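Local coordinates for protein membrane-bound lytic murein transglycosylase (Agrobacterium tumefaciens, PDB 2PNW) that probably cleaves the glycan strands of bacterial peptidoglycan without hydrolysis, leaving 1,6-anhydromuramic acid ends, as other MltA-type lytic transglycosylases do, at residues G284-V289 and L321-G326; T99-P104 and R334-T339; S154-R159 and A208-V213. One frame throughout, in Å; residues are numbered along the deposited sequence.

Contact 1: G284-V289 and L321-G326; sequences GRALAV and LALDTG
Leu287 and Ala322 face each other in a strongly twisted parallel pair, strands 286-288 and 321-324 crossing at -61° with their axes 4.5 Å apart at the closest point. The pair belongs to the 3D domain, whose relatives form a double-psi beta-barrel. A beta bulge interrupts the register: Leu323 is the extra residue, and Ala288 is already matched with Asp324. Backbone bonds run through it, from Leu287 N to Leu321 O (2.8 Å), from Leu323 N to Leu287 O (2.9 Å) and, past the bulge, from Val289 N to Asp324 O (3.0 Å).

Two alanines, Ala286 and Ala288, lie on one face of the pair. Ala288 CB lies 3.8 Å from Asp324 CB, while Ala286 CB meets Leu323 CD1 at 3.9 Å on the side covered by helix 28-39. Both methyls of Val289 pack on Ala322 CB, with CG1 at 3.8 Å. The carboxylate of buried Asp324 turns to other partners: OD1 accepts the backbone N of Ala276 and, weakly, that of Thr325. Thr325 OG1, anti to its own backbone N (chi1 -172°), donates to Val289 O at 2.7 Å, nearly in line with that carbonyl bond.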
loop_
_atom_site.group_PDB
_atom_site.type_symbol
_atom_site.label_atom_id
_atom_site.label_comp_id
_atom_site.label_asym_id
_atom_site.label_seq_id
_atom_site.Cartn_x
_atom_site.Cartn_y
_atom_site.Cartn_z
ATOM N N GLY A 284 -4.398 -0.133 11.336
ATOM C CA GLY A 284 -3.480 -0.648 12.340
ATOM C C GLY A 284 -3.165 -2.133 12.200
ATOM O O GLY A 284 -2.325 -2.645 12.923
ATOM N N ARG A 285 -3.805 -2.827 11.255
ATOM C CA ARG A 285 -3.611 -4.280 11.144
ATOM C C ARG A 285 -3.255 -4.764 9.736
ATOM O O ARG A 285 -3.017 -5.950 9.547
ATOM C CB ARG A 285 -4.859 -5.032 11.638
ATOM C CG ARG A 285 -5.137 -4.879 13.145
ATOM C CD ARG A 285 -4.216 -5.781 13.941
ATOM N NE ARG A 285 -4.246 -5.414 15.358
ATOM C CZ ARG A 285 -3.680 -6.126 16.328
ATOM N NH1 ARG A 285 -3.046 -7.262 16.047
ATOM N NH2 ARG A 285 -3.748 -5.682 17.589
ATOM N N ALA A 286 -3.275 -3.867 8.751
ATOM C CA ALA A 286 -2.880 -4.196 7.396
ATOM C C ALA A 286 -1.481 -3.680 7.081
ATOM O O ALA A 286 -1.161 -2.503 7.330
ATOM C CB ALA A 286 -3.879 -3.617 6.388
ATOM N N LEU A 287 -0.665 -4.547 6.485
ATOM C CA LEU A 287 0.713 -4.203 6.156
ATOM C C LEU A 287 0.887 -4.319 4.656
ATOM O O LEU A 287 0.399 -5.273 4.056
ATOM C CB LEU A 287 1.642 -5.203 6.827
ATOM C CG LEU A 287 3.162 -5.016 6.736
ATOM C CD1 LEU A 287 3.630 -3.822 7.584
ATOM C CD2 LEU A 287 3.853 -6.290 7.190
ATOM N N ALA A 288 1.606 -3.370 4.055
ATOM C CA ALA A 288 1.979 -3.475 2.642
ATOM C C ALA A 288 3.366 -4.084 2.625
ATOM O O ALA A 288 4.191 -3.774 3.501
ATOM C CB ALA A 288 1.963 -2.121 1.951
ATOM N N VAL A 289 3.591 -4.988 1.679
ATOM C CA VAL A 289 4.835 -5.772 1.634
ATOM C C VAL A 289 5.358 -5.779 0.205
ATOM O O VAL A 289 4.677 -5.318 -0.716
ATOM C CB VAL A 289 4.575 -7.235 2.095
ATOM C CG1 VAL A 289 4.064 -7.250 3.542
ATOM C CG2 VAL A 289 3.560 -7.930 1.134
ATOM N N LEU A 321 -1.824 -8.483 8.725
ATOM C CA LEU A 321 -1.914 -9.263 7.502
ATOM C C LEU A 321 -1.338 -8.465 6.354
ATOM O O LEU A 321 -1.502 -7.244 6.296
ATOM C CB LEU A 321 -3.352 -9.663 7.184
ATOM C CG LEU A 321 -4.024 -10.604 8.201
ATOM C CD1 LEU A 321 -5.517 -10.599 7.949
ATOM C CD2 LEU A 321 -3.457 -12.010 8.079
ATOM N N ALA A 322 -0.667 -9.167 5.439
ATOM C CA ALA A 322 -0.112 -8.527 4.231
ATOM C C ALA A 322 -1.234 -8.297 3.234
ATOM O O ALA A 322 -1.668 -9.233 2.571
ATOM C CB ALA A 322 0.967 -9.424 3.612
ATOM N N LEU A 323 -1.730 -7.063 3.144
ATOM C CA LEU A 323 -2.931 -6.809 2.349
ATOM C C LEU A 323 -2.702 -5.758 1.253
ATOM O O LEU A 323 -3.640 -5.355 0.569
ATOM C CB LEU A 323 -4.089 -6.377 3.268
ATOM C CG LEU A 323 -4.610 -7.507 4.189
ATOM C CD1 LEU A 323 -5.626 -6.895 5.118
ATOM C CD2 LEU A 323 -5.222 -8.638 3.371
ATOM N N ASP A 324 -1.453 -5.318 1.073
ATOM C CA ASP A 324 -1.193 -4.306 0.043
ATOM C C ASP A 324 0.268 -4.357 -0.387
ATOM O O ASP A 324 1.054 -5.106 0.166
ATOM C CB ASP A 324 -1.543 -2.895 0.575
ATOM C CG ASP A 324 -1.774 -1.863 -0.553
ATOM O OD1 ASP A 324 -1.861 -2.227 -1.774
ATOM O OD2 ASP A 324 -1.882 -0.666 -0.203
ATOM N N THR A 325 0.615 -3.572 -1.400
ATOM C CA THR A 325 2.013 -3.443 -1.807
ATOM C C THR A 325 2.211 -1.989 -2.238
ATOM O O THR A 325 1.251 -1.211 -2.282
ATOM C CB THR A 325 2.397 -4.470 -2.930
ATOM O OG1 THR A 325 3.816 -4.439 -3.172
ATOM C CG2 THR A 325 1.627 -4.195 -4.243
ATOM N N GLY A 326 3.455 -1.609 -2.503
ATOM C CA GLY A 326 3.749 -0.262 -2.990
ATOM C C GLY A 326 5.097 -0.294 -3.666
ATOM O O GLY A 326 5.948 -1.132 -3.327
#

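Contact 2: T99-P104 and R334-T339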
loop_
_atom_site.group_PDB
_atom_site.type_symbol
_atom_site.label_atom_id
_atom_site.label_comp_id
_atom_site.label_asym_id
_atom_site.label_seq_id
_atom_site.Cartn_x
_atom_site.Cartn_y
_atom_site.Cartn_z
ATOM N N THR A 99 7.618 1.906 7.443
ATOM C CA THR A 99 7.058 3.221 7.286
ATOM C C THR A 99 5.544 3.062 7.436
ATOM O O THR A 99 5.065 1.983 7.865
ATOM C CB THR A 99 7.487 3.859 5.952
ATOM O OG1 THR A 99 7.193 2.964 4.869
ATOM C CG2 THR A 99 9.011 4.138 5.952
ATOM N N ALA A 100 4.783 4.109 7.135
ATOM C CA ALA A 100 3.320 3.998 7.267
ATOM C C ALA A 100 2.608 4.714 6.140
ATOM O O ALA A 100 3.186 5.606 5.499
ATOM C CB ALA A 100 2.840 4.506 8.628
ATOM N N PHE A 101 1.354 4.329 5.905
ATOM C CA PHE A 101 0.523 4.975 4.896
ATOM C C PHE A 101 -0.910 5.054 5.407
ATOM O O PHE A 101 -1.231 4.473 6.454
ATOM C CB PHE A 101 0.642 4.263 3.523
ATOM C CG PHE A 101 -0.109 2.944 3.418
ATOM C CD1 PHE A 101 -1.191 2.822 2.546
ATOM C CD2 PHE A 101 0.319 1.820 4.101
ATOM C CE1 PHE A 101 -1.869 1.574 2.397
ATOM C CE2 PHE A 101 -0.338 0.577 3.952
ATOM C CZ PHE A 101 -1.438 0.473 3.115
ATOM N N TYR A 102 -1.765 5.791 4.708
ATOM C CA TYR A 102 -3.121 6.033 5.218
ATOM C C TYR A 102 -3.994 6.352 4.030
ATOM O O TYR A 102 -3.478 6.444 2.916
ATOM C CB TYR A 102 -3.136 7.171 6.260
ATOM C CG TYR A 102 -2.941 8.565 5.703
ATOM C CD1 TYR A 102 -3.976 9.511 5.758
ATOM C CD2 TYR A 102 -1.724 8.941 5.117
ATOM C CE1 TYR A 102 -3.791 10.817 5.242
ATOM C CE2 TYR A 102 -1.545 10.223 4.592
ATOM C CZ TYR A 102 -2.561 11.143 4.668
ATOM O OH TYR A 102 -2.362 12.412 4.160
ATOM N N GLU A 103 -5.307 6.434 4.248
ATOM C CA GLU A 103 -6.255 6.841 3.209
ATOM C C GLU A 103 -6.601 8.302 3.491
ATOM O O GLU A 103 -7.331 8.563 4.473
ATOM C CB GLU A 103 -7.547 6.026 3.330
ATOM C CG GLU A 103 -8.533 6.228 2.172
ATOM C CD GLU A 103 -9.886 5.489 2.373
ATOM O OE1 GLU A 103 -10.287 5.205 3.533
ATOM O OE2 GLU A 103 -10.583 5.261 1.358
ATOM N N PRO A 104 -6.093 9.256 2.668
ATOM C CA PRO A 104 -6.466 10.633 2.962
ATOM C C PRO A 104 -7.901 10.980 2.614
ATOM O O PRO A 104 -8.526 10.373 1.727
ATOM C CB PRO A 104 -5.509 11.477 2.073
ATOM C CG PRO A 104 -4.426 10.509 1.598
ATOM C CD PRO A 104 -5.147 9.179 1.537
ATOM N N ARG A 334 10.701 -5.359 4.696
ATOM C CA ARG A 334 10.253 -3.987 4.513
ATOM C C ARG A 334 8.720 -3.943 4.531
ATOM O O ARG A 334 8.065 -4.770 3.874
ATOM C CB ARG A 334 10.775 -3.458 3.178
ATOM C CG ARG A 334 10.424 -2.014 2.872
ATOM C CD ARG A 334 11.207 -1.006 3.697
ATOM N NE ARG A 334 10.936 0.343 3.184
ATOM C CZ ARG A 334 9.944 1.135 3.589
ATOM N NH1 ARG A 334 9.109 0.752 4.543
ATOM N NH2 ARG A 334 9.798 2.334 3.034
ATOM N N GLY A 335 8.148 -2.985 5.259
ATOM C CA GLY A 335 6.688 -2.883 5.333
ATOM C C GLY A 335 6.148 -1.482 5.473
ATOM O O GLY A 335 6.844 -0.564 5.930
ATOM N N ASP A 336 4.892 -1.306 5.076
ATOM C CA ASP A 336 4.224 -0.030 5.228
ATOM C C ASP A 336 2.970 -0.329 6.044
ATOM O O ASP A 336 2.085 -1.071 5.588
ATOM C CB ASP A 336 3.817 0.489 3.861
ATOM C CG ASP A 336 4.071 1.977 3.675
ATOM O OD1 ASP A 336 4.571 2.643 4.586
ATOM O OD2 ASP A 336 3.777 2.476 2.582
ATOM N N ILE A 337 2.893 0.260 7.232
ATOM C CA ILE A 337 1.779 0.040 8.170
ATOM C C ILE A 337 0.618 0.959 7.816
ATOM O O ILE A 337 0.786 2.183 7.732
ATOM C CB ILE A 337 2.213 0.356 9.640
ATOM C CG1 ILE A 337 3.310 -0.609 10.114
ATOM C CG2 ILE A 337 1.006 0.372 10.588
ATOM C CD1 ILE A 337 4.134 -0.048 11.276
ATOM N N PHE A 338 -0.560 0.371 7.594
ATOM C CA PHE A 338 -1.760 1.149 7.325
ATOM C C PHE A 338 -2.334 1.726 8.621
ATOM O O PHE A 338 -2.761 0.976 9.491
ATOM C CB PHE A 338 -2.847 0.297 6.633
ATOM C CG PHE A 338 -4.107 1.081 6.303
ATOM C CD1 PHE A 338 -4.060 2.124 5.369
ATOM C CD2 PHE A 338 -5.335 0.762 6.902
ATOM C CE1 PHE A 338 -5.226 2.867 5.041
ATOM C CE2 PHE A 338 -6.512 1.492 6.596
ATOM C CZ PHE A 338 -6.453 2.560 5.664
ATOM N N THR A 339 -2.356 3.055 8.754
ATOM C CA THR A 339 -2.807 3.657 10.016
ATOM C C THR A 339 -4.288 3.992 10.051
ATOM O O THR A 339 -4.830 4.283 11.131
ATOM C CB THR A 339 -2.015 4.934 10.393
ATOM O OG1 THR A 339 -2.199 5.902 9.377
ATOM C CG2 THR A 339 -0.536 4.652 10.574
#
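Ala100 lies against Ile337, CA to CA 4.3 Å, where strands 99-103 and 334-339 run parallel at a crossing angle of -38°. This is a regular parallel beta ladder that links a strand in the MltA-specific insert sequence to one of the barrel-type 3D domain. Thr99 uses both its N and its O, to Gly335 O and Ile337 N; Phe101 likewise bonds Ile337 O and Thr339 N.

At one end a polar cluster centres on Thr99 OG1. Arg334 reaches it end-on with two nitrogens, NH1 at 2.9 Å and NH2 at 3.2 Å, and the hydroxyl lies in the guanidinium plane. The same OG1 donates to Asp336 OD1 at 2.7 Å, meeting it from above the carboxylate plane. Three bonds on one hydroxyl hold Thr99, the guanidinium of Arg334 and the carboxylate of Asp336 together. Asp336 OD2 lies beside Phe101 CB.

Phe101 CG lies between the backbone N and the carbonyl carbon (chi1 76°), and the edge of the ring, at CE2, meets Asp336 O. CE2 also touches Phe338 CB at 3.7 Å, and Phe338 CD1 sits over one face, offset toward the rim; the two planes are 54° apart. Leu281 and Ala288 also pack on Phe101. On the face that carries Ala100 and Ile337, Thr339 CG2 comes within 3.9 Å of Ala100 CB.

Contact 3: S154-R159 and A208-V213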
loop_
_atom_site.group_PDB
_atom_site.type_symbol
_atom_site.label_atom_id
_atom_site.label_comp_id
_atom_site.label_asym_id
_atom_site.label_seq_id
_atom_site.Cartn_x
_atom_site.Cartn_y
_atom_site.Cartn_z
ATOM N N SER A 154 2.838 2.511 -27.650
ATOM C CA SER A 154 3.919 3.434 -27.299
ATOM C C SER A 154 3.901 3.702 -25.782
ATOM O O SER A 154 3.036 3.183 -25.062
ATOM C CB SER A 154 3.804 4.697 -28.151
ATOM O OG SER A 154 2.612 5.405 -27.873
ATOM N N TYR A 155 4.854 4.473 -25.270
ATOM C CA TYR A 155 4.822 4.818 -23.844
ATOM C C TYR A 155 3.680 5.806 -23.554
ATOM O O TYR A 155 3.453 6.747 -24.339
ATOM C CB TYR A 155 6.186 5.413 -23.414
ATOM C CG TYR A 155 7.273 4.364 -23.400
ATOM C CD1 TYR A 155 7.298 3.374 -22.416
ATOM C CD2 TYR A 155 8.243 4.332 -24.414
ATOM C CE1 TYR A 155 8.285 2.383 -22.414
ATOM C CE2 TYR A 155 9.226 3.344 -24.435
ATOM C CZ TYR A 155 9.229 2.382 -23.434
ATOM O OH TYR A 155 10.196 1.438 -23.427
ATOM N N PHE A 156 3.000 5.623 -22.417
ATOM C CA PHE A 156 1.939 6.541 -22.035
ATOM C C PHE A 156 2.605 7.833 -21.535
ATOM O O PHE A 156 3.708 7.772 -20.973
ATOM C CB PHE A 156 1.031 5.916 -20.964
ATOM C CG PHE A 156 -0.278 6.622 -20.835
ATOM C CD1 PHE A 156 -1.343 6.312 -21.685
ATOM C CD2 PHE A 156 -0.421 7.679 -19.916
ATOM C CE1 PHE A 156 -2.566 7.016 -21.575
ATOM C CE2 PHE A 156 -1.619 8.379 -19.819
ATOM C CZ PHE A 156 -2.683 8.042 -20.641
ATOM N N PRO A 157 1.977 9.001 -21.780
ATOM C CA PRO A 157 2.506 10.266 -21.228
ATOM C C PRO A 157 2.835 10.189 -19.721
ATOM O O PRO A 157 2.257 9.367 -19.004
ATOM C CB PRO A 157 1.345 11.222 -21.458
ATOM C CG PRO A 157 0.738 10.738 -22.719
ATOM C CD PRO A 157 0.760 9.245 -22.597
ATOM N N ASP A 158 3.759 11.030 -19.247
ATOM C CA ASP A 158 4.132 11.030 -17.825
ATOM C C ASP A 158 3.324 12.049 -17.025
ATOM O O ASP A 158 2.501 12.739 -17.584
ATOM C CB ASP A 158 5.663 11.247 -17.630
ATOM C CG ASP A 158 6.139 12.607 -18.107
ATOM O OD1 ASP A 158 5.326 13.464 -18.523
ATOM O OD2 ASP A 158 7.366 12.826 -18.051
ATOM N N ARG A 159 3.562 12.108 -15.715
ATOM C CA ARG A 159 2.818 12.990 -14.823
ATOM C C ARG A 159 2.805 14.433 -15.355
ATOM O O ARG A 159 1.745 15.096 -15.418
ATOM C CB ARG A 159 3.445 12.936 -13.416
ATOM C CG ARG A 159 2.812 13.917 -12.394
ATOM C CD ARG A 159 3.434 13.775 -11.022
ATOM N NE ARG A 159 3.162 12.468 -10.428
ATOM C CZ ARG A 159 1.980 12.127 -9.895
ATOM N NH1 ARG A 159 0.980 13.015 -9.879
ATOM N NH2 ARG A 159 1.823 10.913 -9.375
ATOM N N ALA A 208 -4.900 1.754 -12.209
ATOM C CA ALA A 208 -3.816 1.548 -13.166
ATOM C C ALA A 208 -2.852 2.712 -13.014
ATOM O O ALA A 208 -3.069 3.577 -12.167
ATOM C CB ALA A 208 -4.369 1.501 -14.615
ATOM N N LYS A 209 -1.790 2.720 -13.826
ATOM C CA LYS A 209 -0.827 3.809 -13.788
ATOM C C LYS A 209 -0.210 3.991 -15.163
ATOM O O LYS A 209 -0.207 3.079 -15.974
ATOM C CB LYS A 209 0.242 3.560 -12.713
ATOM C CG LYS A 209 1.067 2.261 -12.927
ATOM C CD LYS A 209 2.001 1.973 -11.733
ATOM C CE LYS A 209 2.714 0.645 -11.982
ATOM N NZ LYS A 209 3.810 0.451 -10.979
ATOM N N ALA A 210 0.343 5.173 -15.405
ATOM C CA ALA A 210 0.976 5.487 -16.685
ATOM C C ALA A 210 2.049 4.456 -17.106
ATOM O O ALA A 210 2.240 4.226 -18.296
ATOM C CB ALA A 210 1.561 6.923 -16.631
ATOM N N GLY A 211 2.758 3.883 -16.141
ATOM C CA GLY A 211 3.743 2.798 -16.396
ATOM C C GLY A 211 5.141 3.131 -15.893
ATOM O O GLY A 211 5.954 2.227 -15.561
ATOM N N HIS A 212 5.425 4.435 -15.824
ATOM C CA HIS A 212 6.762 4.919 -15.418
ATOM C C HIS A 212 7.074 4.565 -13.988
ATOM O O HIS A 212 6.174 4.410 -13.153
ATOM C CB HIS A 212 6.861 6.437 -15.631
ATOM C CG HIS A 212 6.266 6.865 -16.926
ATOM N ND1 HIS A 212 6.811 6.504 -18.135
ATOM C CD2 HIS A 212 5.144 7.569 -17.209
ATOM C CE1 HIS A 212 6.060 6.979 -19.114
ATOM N NE2 HIS A 212 5.041 7.632 -18.577
ATOM N N VAL A 213 8.362 4.453 -13.696
ATOM C CA VAL A 213 8.823 4.149 -12.341
ATOM C C VAL A 213 8.380 5.254 -11.377
ATOM O O VAL A 213 8.231 6.433 -11.773
ATOM C CB VAL A 213 10.394 3.956 -12.302
ATOM C CG1 VAL A 213 11.130 5.294 -12.550
ATOM C CG2 VAL A 213 10.846 3.317 -10.993
HETATM O O HOH W 1 3.572 3.501 -20.472
#
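The loop that leads from strand 152-154 into helix 159-163 packs, in the MltA-specific insert domain, against the turn after strand 201-209, with Phe156 and Ala210 as the nearest backbone neighbours. Asp158 is the N-cap of that helix: its OD1 accepts Ala161 N, while OD2 forms a salt bridge with Arg256.

His212 is the polar link. Its ring edge points at two successive carbonyls, and NE2 makes a weak, bent bond to Phe156 O (2.7 Å, 128° at the hydrogen) and a second weak, longer one to Pro157 O (3.3 Å). Both oxygens lie near the imidazole plane; the other nitrogen, ND1, is hydrogen-bonded to Tyr143 OH, which helps set the ring's rotation. Asp158 CB touches His212 CD2 at 3.7 Å.

Ala210 supplies the apolar side. Its CB lies 3.9 Å from Phe156 CD2; Phe156 CG is anti to its backbone N (chi1 -163°). The same methyl also packs closely on a polar atom, with Ala210 CB 3.5 Å from Pro157 O. A water joins the two backbones, accepting from Phe156 N at 2.9 Å and donating to Ala210 O at 2.7 Å.

In the fold
Contacts 1 and 2 are continuous, their centres 8 Å apart: strand 286-288 is flanked by 316-324 in a parallel pair and by 334-341 in an antiparallel one. Ala288 N lies 2.8 Å from Asp336 O, a probable hydrogen bond, and Asp324 OD2 packs 3.4 Å from Phe101 CE1. Asp324 and Asp336 are probably among the aspartates that give the 3D domain its name; in MltA relatives, glycan binds in a groove between the two domains. Contact 3 lies in the insert sequence, within the long excursion between 99-104 and 334-339. Contact 3 touches neither of the others; its centre lies about 25 Å from that of contact 1 and about 24 Å from that of contact 2.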